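Local coordinates for putative methylase (Clostridium difficile, PDB 3LDU), which probably transfers methyl groups to guanine bases of ribosomal RNA and binds GTP in its methyltransferase domain, at residues 55-60 with 220-225; 179-184 with 206-211. All coordinates share one frame; numbering follows the deposited sequence.

Contact 1: residues 55-60 with 220-225; sequences WLRCAE and MAPGLN
The methyl CB of A221 sits over one face of the W55 indole, 3.6 Å from the centroid of its six-membered ring and only 6° off the ring normal, a CH-pi contact. W55 CB points away from 220-225, but with CG beside the backbone N (chi1 -77°) the ring swings back, and its benzo part lies over A221. R57 reaches the same loop differently: its chain, extended from CG to NE, crosses the P222 ring at about a right angle and ends at the carbonyl of M220, a selenomethionine. Both terminal nitrogens grip that one oxygen end-on. R57 NH1 lies 2.9 Å from M220 O, almost in line with the C=O bond, whereas NH2, at 3.0 Å, comes from above the carbonyl plane. The contact is a buried domain interface: 55-60 runs off the end of helix 48-55 in the ferredoxin-like domain, and 220-225 follows helix 208-217 in the methyltransferase domain. P222 packs between the R57 side chain and the backbone at 55-56. Its CD lies over a guanidinium face, 3.6 Å from R57 NH1, while its CG is 3.4 Å from W55 O and 3.6 Å from L56 O. P222 is the second residue of a type I turn from A221 to L224. A backbone hydrogen bond between G223 and M54 joins the turn to helix 48-55.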
# COMPACT_ATOMS: atom_id res chain seq x y z
N TRP A 55 3.83 10.26 0.98
CA TRP A 55 2.47 10.52 0.51
C TRP A 55 1.74 9.33 -0.12
O TRP A 55 0.51 9.29 -0.10
CB TRP A 55 2.47 11.70 -0.48
CG TRP A 55 2.58 13.03 0.22
CD1 TRP A 55 3.70 13.82 0.32
CD2 TRP A 55 1.55 13.69 0.96
NE1 TRP A 55 3.41 14.95 1.07
CE2 TRP A 55 2.10 14.89 1.47
CE3 TRP A 55 0.21 13.39 1.23
CZ2 TRP A 55 1.35 15.78 2.23
CZ3 TRP A 55 -0.53 14.27 1.99
CH2 TRP A 55 0.04 15.45 2.48
N LEU A 56 2.47 8.36 -0.68
CA LEU A 56 1.77 7.28 -1.37
C LEU A 56 1.09 6.30 -0.40
O LEU A 56 1.76 5.70 0.46
CB LEU A 56 2.75 6.54 -2.30
CG LEU A 56 3.33 7.39 -3.42
CD1 LEU A 56 4.33 6.55 -4.23
CD2 LEU A 56 2.23 7.94 -4.33
N ARG A 57 -0.23 6.14 -0.55
CA ARG A 57 -1.02 5.26 0.33
C ARG A 57 -1.20 3.87 -0.23
O ARG A 57 -1.52 2.94 0.51
CB ARG A 57 -2.40 5.87 0.59
CG ARG A 57 -2.35 7.31 1.05
CD ARG A 57 -3.73 7.84 1.38
NE ARG A 57 -3.71 9.30 1.53
CZ ARG A 57 -3.56 9.93 2.68
NH1 ARG A 57 -3.41 9.22 3.81
NH2 ARG A 57 -3.54 11.25 2.72
N CYS A 58 -1.00 3.70 -1.54
CA CYS A 58 -1.22 2.41 -2.19
C CYS A 58 0.05 1.68 -2.63
O CYS A 58 -0.01 0.59 -3.18
CB CYS A 58 -2.18 2.58 -3.37
SG CYS A 58 -3.84 3.11 -2.82
N ALA A 59 1.20 2.30 -2.39
CA ALA A 59 2.48 1.68 -2.71
C ALA A 59 2.92 0.78 -1.57
O ALA A 59 2.79 1.15 -0.41
CB ALA A 59 3.55 2.77 -2.93
N GLU A 60 3.48 -0.38 -1.89
CA GLU A 60 3.99 -1.25 -0.83
C GLU A 60 5.39 -0.82 -0.42
O GLU A 60 5.84 -1.14 0.68
CB GLU A 60 4.01 -2.71 -1.27
CG GLU A 60 2.65 -3.27 -1.61
CD GLU A 60 1.70 -3.26 -0.43
OE1 GLU A 60 2.13 -3.58 0.70
OE2 GLU A 60 0.50 -2.95 -0.65
N MSE A 220 -3.84 13.83 5.88
CA MSE A 220 -2.68 13.42 6.67
C MSE A 220 -1.86 12.41 5.87
O MSE A 220 -2.36 11.36 5.50
CB MSE A 220 -3.12 12.80 7.99
CG MSE A 220 -1.94 12.31 8.83
SE MSE A 220 -2.56 11.46 10.47
CE MSE A 220 -3.28 13.05 11.32
N ALA A 221 -0.60 12.73 5.62
CA ALA A 221 0.25 11.86 4.82
C ALA A 221 0.45 10.53 5.53
O ALA A 221 0.65 10.51 6.75
CB ALA A 221 1.63 12.55 4.59
N PRO A 222 0.43 9.41 4.78
CA PRO A 222 0.58 8.09 5.41
C PRO A 222 1.90 7.95 6.15
O PRO A 222 1.94 7.28 7.18
CB PRO A 222 0.53 7.11 4.22
CG PRO A 222 0.71 7.96 3.00
CD PRO A 222 0.14 9.31 3.34
N GLY A 223 2.96 8.58 5.65
CA GLY A 223 4.29 8.40 6.24
C GLY A 223 4.65 9.35 7.36
O GLY A 223 5.79 9.37 7.83
N LEU A 224 3.67 10.14 7.81
CA LEU A 224 3.93 11.24 8.74
C LEU A 224 4.49 10.79 10.08
O LEU A 224 5.32 11.47 10.68
CB LEU A 224 2.66 12.07 8.94
CG LEU A 224 2.75 13.49 9.49
CD1 LEU A 224 3.70 14.39 8.68
CD2 LEU A 224 1.34 14.09 9.56
N ASN A 225 4.04 9.63 10.55
CA ASN A 225 4.46 9.16 11.87
C ASN A 225 5.35 7.93 11.84
O ASN A 225 5.35 7.14 12.79
CB ASN A 225 3.24 8.92 12.77
CG ASN A 225 2.54 10.21 13.16
OD1 ASN A 225 3.19 11.20 13.53
ND2 ASN A 225 1.21 10.21 13.10

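Contact 2: residues 179-184 with 206-211; sequences IRETLA and SGTILI. With GTP (guanosine-5'-triphosphate), chain B.
T208 turns its CB toward 179-184, where it lies 3.8 Å from I179 CG2; from there the side chain forks. The methyl branch CG2, anti to the backbone N (chi1 -59° places OG1 beside that N), enters the seam between the two helix starts. T208 CG2 meets I179 O at 3.7 Å and A184 CB at 3.9 Å, and crosses the CG of E181, whose carboxylate pairs with R171. The hydroxyl branch turns to the GTP gamma-phosphate, T208 OG1 donating to GTP O2G at 3.1 Å. I179 N gives its hydrogen to the same GTP O2G at 2.7 Å, which joins both segments through the ligand. Segment 206-211 runs from the end of the glycine-rich loop after strand 199-201 of the Rossmann-like methyltransferase fold into helix 208-217; in relatives this loop normally faces S-adenosylmethionine. G207, with phi +92°, makes the turn into the helix as its N-cap. Just before it, S206 holds GTP O3G through both backbone N (2.9 Å) and OG (2.8 Å). The next residue after T208, I209, rests its CG1 on I179 CG2 and, at 4.1 Å, on A184 CB.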
# COMPACT_ATOMS: atom_id res chain seq x y z
N ILE A 179 -7.39 -6.15 7.30
CA ILE A 179 -7.10 -5.85 5.90
C ILE A 179 -5.81 -5.03 5.83
O ILE A 179 -5.50 -4.28 6.74
CB ILE A 179 -8.28 -5.06 5.27
CG1 ILE A 179 -8.06 -4.85 3.78
CG2 ILE A 179 -8.50 -3.72 5.96
CD1 ILE A 179 -9.31 -4.30 3.09
N ARG A 180 -5.05 -5.20 4.76
CA ARG A 180 -3.80 -4.45 4.61
C ARG A 180 -4.10 -2.95 4.45
O ARG A 180 -5.06 -2.59 3.77
CB ARG A 180 -3.07 -4.96 3.38
CG ARG A 180 -1.60 -4.64 3.35
CD ARG A 180 -0.96 -5.38 2.18
NE ARG A 180 0.50 -5.31 2.22
CZ ARG A 180 1.29 -6.30 2.65
NH1 ARG A 180 0.76 -7.44 3.09
NH2 ARG A 180 2.60 -6.14 2.64
N GLU A 181 -3.30 -2.09 5.08
CA GLU A 181 -3.54 -0.63 5.04
C GLU A 181 -3.56 -0.06 3.61
O GLU A 181 -4.36 0.84 3.30
CB GLU A 181 -2.50 0.12 5.89
CG GLU A 181 -2.57 -0.16 7.39
CD GLU A 181 -1.73 -1.35 7.84
OE1 GLU A 181 -1.57 -2.32 7.07
OE2 GLU A 181 -1.24 -1.31 8.99
N THR A 182 -2.66 -0.54 2.76
CA THR A 182 -2.58 -0.06 1.38
C THR A 182 -3.84 -0.45 0.59
O THR A 182 -4.38 0.34 -0.18
CB THR A 182 -1.37 -0.64 0.66
OG1 THR A 182 -1.31 -2.05 0.93
CG2 THR A 182 -0.09 0.03 1.18
N LEU A 183 -4.29 -1.69 0.79
CA LEU A 183 -5.52 -2.14 0.15
C LEU A 183 -6.70 -1.29 0.62
O LEU A 183 -7.52 -0.85 -0.19
CB LEU A 183 -5.76 -3.61 0.46
CG LEU A 183 -7.04 -4.23 -0.09
CD1 LEU A 183 -7.09 -4.08 -1.59
CD2 LEU A 183 -7.12 -5.70 0.29
N ALA A 184 -6.78 -1.06 1.93
CA ALA A 184 -7.86 -0.24 2.48
C ALA A 184 -7.88 1.16 1.87
O ALA A 184 -8.93 1.66 1.50
CB ALA A 184 -7.74 -0.16 4.02
N SER A 206 -10.56 -3.93 13.56
CA SER A 206 -9.62 -3.03 14.24
C SER A 206 -9.53 -1.65 13.58
O SER A 206 -8.65 -0.85 13.91
CB SER A 206 -8.25 -3.67 14.35
OG SER A 206 -7.84 -4.13 13.09
N GLY A 207 -10.42 -1.39 12.63
CA GLY A 207 -10.71 -0.03 12.21
C GLY A 207 -9.91 0.51 11.04
O GLY A 207 -9.95 1.71 10.76
N THR A 208 -9.20 -0.38 10.35
CA THR A 208 -8.24 0.02 9.31
C THR A 208 -8.88 0.85 8.19
O THR A 208 -8.34 1.87 7.79
CB THR A 208 -7.60 -1.22 8.69
OG1 THR A 208 -6.95 -1.97 9.72
CG2 THR A 208 -6.57 -0.83 7.63
N ILE A 209 -10.03 0.39 7.70
CA ILE A 209 -10.68 1.09 6.61
C ILE A 209 -11.02 2.52 7.02
O ILE A 209 -10.79 3.46 6.26
CB ILE A 209 -11.94 0.33 6.13
CG1 ILE A 209 -11.48 -0.93 5.38
CG2 ILE A 209 -12.80 1.21 5.23
CD1 ILE A 209 -12.62 -1.81 4.92
N LEU A 210 -11.58 2.69 8.22
CA LEU A 210 -11.97 4.02 8.69
C LEU A 210 -10.78 4.91 9.02
O LEU A 210 -10.80 6.10 8.75
CB LEU A 210 -12.89 3.92 9.90
CG LEU A 210 -14.21 3.25 9.56
CD1 LEU A 210 -15.02 3.00 10.84
CD2 LEU A 210 -14.95 4.14 8.59
N ILE A 211 -9.75 4.34 9.65
CA ILE A 211 -8.52 5.10 9.87
C ILE A 211 -7.94 5.61 8.55
O ILE A 211 -7.59 6.79 8.42
CB ILE A 211 -7.50 4.28 10.70
CG1 ILE A 211 -8.07 4.04 12.10
CG2 ILE A 211 -6.14 5.00 10.79
CD1 ILE A 211 -7.36 2.95 12.90
PG GTP B . -9.97 -4.55 9.53
O1G GTP B . -10.88 -3.34 9.42
O2G GTP B . -8.74 -4.30 8.69
O3G GTP B . -9.51 -4.76 10.95
O3B GTP B . -10.78 -5.84 8.99
PB GTP B . -11.28 -6.97 10.03
O1B GTP B . -10.29 -8.11 10.00
O2B GTP B . -11.37 -6.42 11.43
O3A GTP B . -12.72 -7.54 9.57
PA GTP B . -12.89 -9.15 9.61
O1A GTP B . -12.34 -9.66 10.93
O2A GTP B . -12.15 -9.80 8.46
O5' GTP B . -14.45 -9.50 9.58
C5' GTP B . -15.32 -8.42 9.66
C4' GTP B . -15.63 -8.17 11.13
O4' GTP B . -17.02 -8.25 11.24
C3' GTP B . -15.07 -9.17 12.15
O3' GTP B . -14.27 -8.45 13.06
C2' GTP B . -16.28 -9.74 12.88
O2' GTP B . -16.15 -9.68 14.29
C1' GTP B . -17.37 -8.77 12.50
N9 GTP B . -18.72 -9.32 12.36
C8 GTP B . -19.15 -10.58 12.04
N7 GTP B . -20.51 -10.55 12.03
C5 GTP B . -20.93 -9.29 12.35
C6 GTP B . -22.18 -8.71 12.48
O6 GTP B . -23.22 -9.37 12.31
N1 GTP B . -22.25 -7.37 12.82
C2 GTP B . -21.10 -6.63 13.02
N2 GTP B . -21.22 -5.35 13.33
N3 GTP B . -19.84 -7.20 12.90
C4 GTP B . -19.79 -8.52 12.56

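Both contacts are buried, but contact 1 joins two domains and contact 2 lies within the methyltransferase domain. They lie at the two ends of helix 208-217: contact 2 at its first turn beside the phosphates, contact 1 in the loop after its last turn, where R57 also touches M215 and I216. R57 also packs on helix 181-189, whose start belongs to contact 2. An arginine-to-carbonyl grip and a methyl-on-indole contact join the domains, whereas I179, A184, I209 and the T208 methyl pack the two helix starts, while I179 N, S206 and T208 OG1 bind the GTP gamma-phosphate. E60 links the sites through a salt bridge from its OE1 to R180 NE (2.8 Å) and a probable hydrogen bond between its OE2 and T182 OG1 (2.6 Å).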